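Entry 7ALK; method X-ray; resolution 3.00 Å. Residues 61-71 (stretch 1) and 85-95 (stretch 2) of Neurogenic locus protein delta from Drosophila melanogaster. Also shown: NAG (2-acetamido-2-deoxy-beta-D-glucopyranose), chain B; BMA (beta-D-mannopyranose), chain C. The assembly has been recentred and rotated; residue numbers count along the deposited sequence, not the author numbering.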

# COMPACT_ATOMS: atom_id res chain seq x y z
N THR A 61 -9.87 -0.75 12.68
CA THR A 61 -8.94 -1.81 13.05
C THR A 61 -7.58 -1.66 12.39
O THR A 61 -6.57 -2.11 12.94
N TYR A 62 -7.52 -1.04 11.21
CA TYR A 62 -6.25 -0.86 10.52
C TYR A 62 -5.57 0.46 10.87
O TYR A 62 -4.35 0.49 11.09
N GLY A 63 -6.32 1.55 10.92
CA GLY A 63 -5.72 2.84 11.23
C GLY A 63 -6.74 3.95 11.21
O GLY A 63 -7.82 3.83 10.61
N ASP A 64 -6.38 5.05 11.89
CA ASP A 64 -7.20 6.26 11.98
C ASP A 64 -6.25 7.44 11.77
O ASP A 64 -5.81 8.10 12.72
N VAL A 65 -5.92 7.71 10.51
CA VAL A 65 -4.91 8.69 10.15
C VAL A 65 -5.55 10.07 9.99
O VAL A 65 -6.63 10.21 9.41
N ILE A 66 -4.87 11.09 10.51
CA ILE A 66 -5.29 12.48 10.38
C ILE A 66 -4.23 13.21 9.57
O ILE A 66 -3.03 13.06 9.83
N THR A 67 -4.67 14.01 8.60
CA THR A 67 -3.83 14.75 7.67
C THR A 67 -3.77 16.22 8.05
O THR A 67 -4.79 16.81 8.42
N PRO A 68 -2.60 16.85 7.97
CA PRO A 68 -2.53 18.31 8.16
C PRO A 68 -3.16 19.04 6.98
O PRO A 68 -3.51 18.45 5.96
N ILE A 69 -3.31 20.35 7.15
CA ILE A 69 -3.92 21.19 6.12
C ILE A 69 -3.06 21.15 4.86
O ILE A 69 -1.98 21.75 4.82
N LEU A 70 -3.53 20.45 3.83
CA LEU A 70 -2.76 20.28 2.61
C LEU A 70 -2.96 21.41 1.61
O LEU A 70 -2.03 21.75 0.87
N GLY A 71 -4.14 22.01 1.56
CA GLY A 71 -4.38 23.06 0.60
C GLY A 71 -5.66 23.82 0.89
O GLY A 71 -6.22 23.74 1.98
N ASN A 85 5.08 16.94 0.89
CA ASN A 85 5.41 16.62 2.27
C ASN A 85 4.54 17.38 3.27
O ASN A 85 3.36 17.07 3.43
N LYS A 86 5.13 18.37 3.93
CA LYS A 86 4.54 19.01 5.11
C LYS A 86 4.28 17.98 6.21
O LYS A 86 3.29 18.06 6.95
N GLY A 87 5.17 17.00 6.32
CA GLY A 87 5.04 15.94 7.29
C GLY A 87 4.08 14.84 6.92
O GLY A 87 3.94 13.87 7.68
N PHE A 88 3.41 14.94 5.77
CA PHE A 88 2.41 13.97 5.35
C PHE A 88 2.95 13.11 4.21
O PHE A 88 3.61 13.62 3.30
N THR A 89 2.66 11.82 4.27
CA THR A 89 3.13 10.85 3.28
C THR A 89 1.97 10.43 2.39
O THR A 89 0.90 10.04 2.89
N ASN A 90 2.18 10.50 1.08
CA ASN A 90 1.20 10.08 0.09
C ASN A 90 1.91 9.12 -0.85
O ASN A 90 2.94 9.49 -1.45
N PRO A 91 1.43 7.87 -1.02
CA PRO A 91 0.21 7.26 -0.45
C PRO A 91 0.27 7.00 1.05
O PRO A 91 1.35 6.90 1.63
N ILE A 92 -0.91 6.89 1.67
CA ILE A 92 -1.03 6.55 3.08
C ILE A 92 -1.03 5.04 3.21
O ILE A 92 -1.76 4.35 2.48
N GLN A 93 -0.23 4.51 4.13
CA GLN A 93 -0.02 3.08 4.26
C GLN A 93 -0.58 2.58 5.59
O GLN A 93 -0.22 3.10 6.65
N PHE A 94 -1.43 1.56 5.52
CA PHE A 94 -1.92 0.85 6.70
C PHE A 94 -1.37 -0.57 6.67
O PHE A 94 -1.93 -1.45 5.99
N PRO A 95 -0.28 -0.86 7.38
CA PRO A 95 0.30 -2.20 7.33
C PRO A 95 -0.44 -3.19 8.21
O PRO A 95 -1.20 -2.83 9.11

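The only hydrogen bond between the two stretches comes from a lysine that also holds a sugar. Lys86, its side chain extended with all four chi angles t, reaches across so that NZ donates to the backbone O of Ile69 at 2.9 Å and also to O3 of the NAG at 3.1 Å, joining protein and glycan through one ammonium group. Its backbone lies in a type I' turn from Asn85 to Phe88, closed by Phe88 N to Asn85 O at 3.2 Å; at Gly87, whose positive phi favours glycine, N lies 3.1 Å from O2 of the BMA.

The rest of the contact is mainly apolar. Phe88 (chi1 t) points inward, and Thr67 (m) lays its methyl over one ring face, CG2 3.9 Å from the ring centroid in a CH-pi contact. Pro68 CD packs 4.1 Å from Phe88 CB, while Leu70 (m, t), although its CB points sideways, brings CD1 to 3.9 Å from Phe88 CE2.

Farther along, the near-antiparallel strands are bridged by Phe94 (m). Val65 (t) places CG2 3.5 Å from Phe94 CE2 and 4.1 Å from CG2 of Ile92 (m, t). Gly63 CA sits at the ring edge, 3.7 Å from Phe94 CD2, where a CB would clash. Tyr62 (m) adds a CB contact of 4.2 Å to Phe94 CB.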

# COMPACT_ATOMS: atom_id res chain seq x y z
CB THR A 61 -9.54 -3.18 12.71
OG1 THR A 61 -9.46 -3.40 11.30
CG2 THR A 61 -11.00 -3.24 13.15
CB TYR A 62 -6.44 -0.96 9.01
CG TYR A 62 -6.83 -2.33 8.50
CD1 TYR A 62 -5.86 -3.28 8.20
CD2 TYR A 62 -8.17 -2.67 8.32
CE1 TYR A 62 -6.22 -4.53 7.73
CE2 TYR A 62 -8.53 -3.92 7.85
CZ TYR A 62 -7.55 -4.84 7.56
OH TYR A 62 -7.91 -6.09 7.10
CB ASP A 64 -7.93 6.34 13.32
CG ASP A 64 -8.86 7.54 13.42
OD1 ASP A 64 -9.01 8.27 12.42
OD2 ASP A 64 -9.44 7.74 14.51
CB VAL A 65 -4.18 8.27 8.86
CG1 VAL A 65 -3.18 9.33 8.43
CG2 VAL A 65 -3.47 6.94 9.07
CB ILE A 66 -5.49 13.14 11.76
CG1 ILE A 66 -6.89 12.84 12.29
CG2 ILE A 66 -5.28 14.64 11.67
CD1 ILE A 66 -7.25 13.65 13.52
CB THR A 67 -4.37 14.61 6.24
OG1 THR A 67 -4.72 13.25 5.99
CG2 THR A 67 -3.34 15.06 5.23
CB PRO A 68 -1.03 18.58 8.26
CG PRO A 68 -0.39 17.44 7.54
CD PRO A 68 -1.26 16.25 7.82
CB ILE A 69 -4.11 22.64 6.61
CG1 ILE A 69 -4.83 22.66 7.95
CG2 ILE A 69 -4.88 23.45 5.58
CD1 ILE A 69 -5.17 24.05 8.45
CB LEU A 70 -3.11 18.95 1.93
CG LEU A 70 -2.87 17.69 2.76
CD1 LEU A 70 -3.02 16.45 1.89
CD2 LEU A 70 -1.50 17.72 3.41
CB ASN A 85 6.89 16.91 2.55
CG ASN A 85 7.79 15.76 2.14
OD1 ASN A 85 7.86 14.74 2.82
ND2 ASN A 85 8.50 15.93 1.02
CB LYS A 86 3.26 19.78 4.76
CG LYS A 86 2.96 20.94 5.69
CD LYS A 86 1.47 21.25 5.76
CE LYS A 86 1.20 22.39 6.72
NZ LYS A 86 -0.25 22.52 7.04
CB PHE A 88 1.13 14.69 4.90
CG PHE A 88 0.21 13.83 4.08
CD1 PHE A 88 -0.52 12.81 4.67
CD2 PHE A 88 0.08 14.04 2.72
CE1 PHE A 88 -1.37 12.02 3.92
CE2 PHE A 88 -0.77 13.26 1.96
CZ PHE A 88 -1.49 12.25 2.56
CB THR A 89 3.75 9.63 3.96
OG1 THR A 89 4.80 10.04 4.83
CG2 THR A 89 4.30 8.67 2.91
CB ASN A 90 0.62 11.28 -0.67
CG ASN A 90 -0.68 10.96 -1.38
OD1 ASN A 90 -1.27 9.90 -1.18
ND2 ASN A 90 -1.13 11.88 -2.22
CB PRO A 91 0.10 5.93 -1.21
CG PRO A 91 0.97 6.09 -2.41
CD PRO A 91 2.09 6.96 -1.97
CB ILE A 92 -2.31 7.16 3.68
CG1 ILE A 92 -2.41 8.65 3.32
CG2 ILE A 92 -2.33 6.98 5.18
CD1 ILE A 92 -3.68 9.31 3.81
CB GLN A 93 1.46 2.73 4.15
CG GLN A 93 2.07 2.99 2.79
CD GLN A 93 3.44 2.37 2.63
OE1 GLN A 93 3.95 1.74 3.56
NE2 GLN A 93 4.04 2.55 1.46
CB PHE A 94 -3.45 0.83 6.74
CG PHE A 94 -4.08 2.18 6.60
CD1 PHE A 94 -4.37 2.71 5.35
CD2 PHE A 94 -4.41 2.92 7.72
CE1 PHE A 94 -4.96 3.95 5.23
CE2 PHE A 94 -5.00 4.17 7.60
CZ PHE A 94 -5.27 4.68 6.35
CB PRO A 95 1.73 -1.97 7.84
CG PRO A 95 1.58 -0.85 8.81
CD PRO A 95 0.48 0.04 8.26
C1 NAG B . -1.44 25.17 10.83
C2 NAG B . -1.03 23.89 10.12
C3 NAG B . 0.28 23.37 10.70
C4 NAG B . 1.36 24.44 10.63
C5 NAG B . 0.87 25.78 11.20
C6 NAG B . 1.80 26.92 10.84
C7 NAG B . -2.49 22.25 11.26
C8 NAG B . -3.56 21.23 11.07
N2 NAG B . -2.07 22.88 10.15
O3 NAG B . 0.66 22.21 9.96
O4 NAG B . 2.49 24.05 11.40
O5 NAG B . -0.42 26.14 10.68
O6 NAG B . 1.82 27.14 9.44
O7 NAG B . -2.02 22.50 12.37
C1 BMA C . 7.50 20.14 9.68
C2 BMA C . 7.62 18.69 9.19
C3 BMA C . 9.03 18.17 9.44
C4 BMA C . 10.06 19.13 8.83
C5 BMA C . 9.88 20.52 9.45
C6 BMA C . 10.84 21.56 8.87
O2 BMA C . 7.42 18.63 7.78
O3 BMA C . 9.19 16.85 8.90
O4 BMA C . 11.38 18.65 9.09
O5 BMA C . 8.54 20.97 9.18
O6 BMA C . 10.09 22.70 8.45